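Local atomic coordinates of yfhH hypothetical protein (Bacillus subtilis, PDB entry 1SF9), a protein that is of unknown function but may act as a transcriptional regulator. Residues D93-S98 against S122-K127. Numbering follows the deposited sequence.
Sequences DEFTIS and SVLQEK
Leu124 reaches from its strand toward 93-98 and divides its two methyl groups between Phe95 and Ile97. Leu124 CD2 approaches Phe95 CD1 at 3.8 Å, meeting the ring obliquely; Leu124 CD1 lies 3.8 Å from Ile97 CD1, a contact of methyl with methyl. With CG anti to the carbonyl carbon (chi1 -60°), Leu124 presents one methyl to each partner, and its isobutyl group also rests on Ala105 of strand 104-109.

Glu94 and Lys127 meet on the other face of the sheet, their side chains crossing at about a right angle. The Lys127 side chain bends at chi2 and chi3 (-76° and -56°), which brings NZ to the carboxylate of the extended Glu94. Lys127 NZ forms a salt bridge to Glu94 OE2, with Glu94 OE1 farther off at 4.1 Å; the modelled separation of 2.5 Å between Lys127 NZ and Glu94 OE2 is very short and its exact value doubtful.

In the antiparallel sheet, strand 85-88 runs between strands 94-101 and 124-126, so side chains meet over both faces of the intervening strand. The chemistry implies a buried apolar join centred on Leu124 on one face and an ion pair on the other, more exposed face.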
# COMPACT_ATOMS: atom_id res chain seq x y z
N ASP A 93 9.93 -12.67 1.18
CA ASP A 93 8.69 -13.45 1.16
C ASP A 93 8.01 -13.48 -0.22
O ASP A 93 8.21 -12.58 -1.05
CB ASP A 93 7.68 -12.86 2.16
CG ASP A 93 8.12 -12.97 3.62
OD1 ASP A 93 7.40 -12.41 4.48
OD2 ASP A 93 9.15 -13.61 3.92
N GLU A 94 7.19 -14.50 -0.43
CA GLU A 94 6.41 -14.71 -1.68
C GLU A 94 4.96 -14.72 -1.26
O GLU A 94 4.61 -15.28 -0.22
CB GLU A 94 6.78 -16.04 -2.34
CG GLU A 94 8.10 -15.96 -3.12
CD GLU A 94 8.48 -17.24 -3.85
OE1 GLU A 94 7.61 -18.12 -4.08
OE2 GLU A 94 9.67 -17.37 -4.21
N PHE A 95 4.12 -14.09 -2.07
CA PHE A 95 2.71 -13.95 -1.76
C PHE A 95 1.87 -14.43 -2.93
O PHE A 95 2.02 -13.96 -4.05
CB PHE A 95 2.44 -12.47 -1.48
CG PHE A 95 1.03 -12.15 -1.06
CD1 PHE A 95 0.10 -11.70 -1.97
CD2 PHE A 95 0.66 -12.23 0.29
CE1 PHE A 95 -1.18 -11.33 -1.56
CE2 PHE A 95 -0.62 -11.86 0.71
CZ PHE A 95 -1.53 -11.40 -0.21
N THR A 96 0.99 -15.37 -2.66
CA THR A 96 0.10 -15.91 -3.67
C THR A 96 -1.25 -15.21 -3.55
O THR A 96 -1.84 -15.15 -2.47
CB THR A 96 -0.07 -17.43 -3.46
OG1 THR A 96 1.23 -18.05 -3.54
CG2 THR A 96 -1.02 -18.01 -4.51
N ILE A 97 -1.74 -14.67 -4.66
CA ILE A 97 -3.01 -13.96 -4.64
C ILE A 97 -4.23 -14.90 -4.67
O ILE A 97 -4.27 -15.83 -5.46
CB ILE A 97 -3.12 -13.02 -5.85
CG1 ILE A 97 -2.01 -11.97 -5.77
CG2 ILE A 97 -4.51 -12.30 -5.87
CD1 ILE A 97 -2.18 -10.84 -6.83
N SER A 98 -5.19 -14.65 -3.79
CA SER A 98 -6.43 -15.43 -3.76
C SER A 98 -7.44 -14.65 -4.61
O SER A 98 -8.15 -15.22 -5.45
CB SER A 98 -6.95 -15.60 -2.33
OG SER A 98 -6.07 -16.44 -1.58
N SER A 122 0.71 -2.39 -4.83
CA SER A 122 1.97 -1.72 -5.07
C SER A 122 3.19 -2.42 -4.46
O SER A 122 4.31 -2.08 -4.82
CB SER A 122 1.92 -0.28 -4.54
OG SER A 122 1.39 -0.29 -3.23
N VAL A 123 2.99 -3.37 -3.55
CA VAL A 123 4.14 -4.05 -2.96
C VAL A 123 4.40 -5.41 -3.60
O VAL A 123 5.31 -6.11 -3.20
CB VAL A 123 4.01 -4.24 -1.39
CG1 VAL A 123 3.65 -2.92 -0.73
CG2 VAL A 123 2.97 -5.28 -1.04
N LEU A 124 3.60 -5.77 -4.61
CA LEU A 124 3.80 -7.06 -5.28
C LEU A 124 4.67 -6.92 -6.51
O LEU A 124 4.34 -6.19 -7.45
CB LEU A 124 2.45 -7.66 -5.67
CG LEU A 124 1.53 -7.91 -4.48
CD1 LEU A 124 0.26 -8.58 -5.03
CD2 LEU A 124 2.18 -8.83 -3.43
N GLN A 125 5.81 -7.60 -6.50
CA GLN A 125 6.73 -7.54 -7.63
C GLN A 125 6.72 -8.87 -8.37
O GLN A 125 6.72 -9.93 -7.76
CB GLN A 125 8.15 -7.24 -7.14
CG GLN A 125 8.26 -5.94 -6.34
CD GLN A 125 7.60 -4.74 -7.02
OE1 GLN A 125 7.84 -4.45 -8.20
NE2 GLN A 125 6.75 -4.03 -6.27
N GLU A 126 6.71 -8.82 -9.69
CA GLU A 126 6.72 -10.08 -10.43
C GLU A 126 8.05 -10.78 -10.14
O GLU A 126 9.09 -10.13 -10.00
CB GLU A 126 6.52 -9.82 -11.93
CG GLU A 126 5.05 -9.79 -12.31
CD GLU A 126 4.78 -9.54 -13.79
OE1 GLU A 126 3.62 -9.73 -14.20
OE2 GLU A 126 5.71 -9.14 -14.52
N LYS A 127 7.98 -12.10 -10.01
CA LYS A 127 9.15 -12.93 -9.71
C LYS A 127 10.28 -12.76 -10.72
O LYS A 127 10.03 -12.48 -11.89
CB LYS A 127 8.75 -14.41 -9.67
CG LYS A 127 7.83 -14.79 -8.53
CD LYS A 127 8.59 -14.87 -7.22
CE LYS A 127 9.75 -15.84 -7.33
NZ LYS A 127 10.49 -15.97 -6.06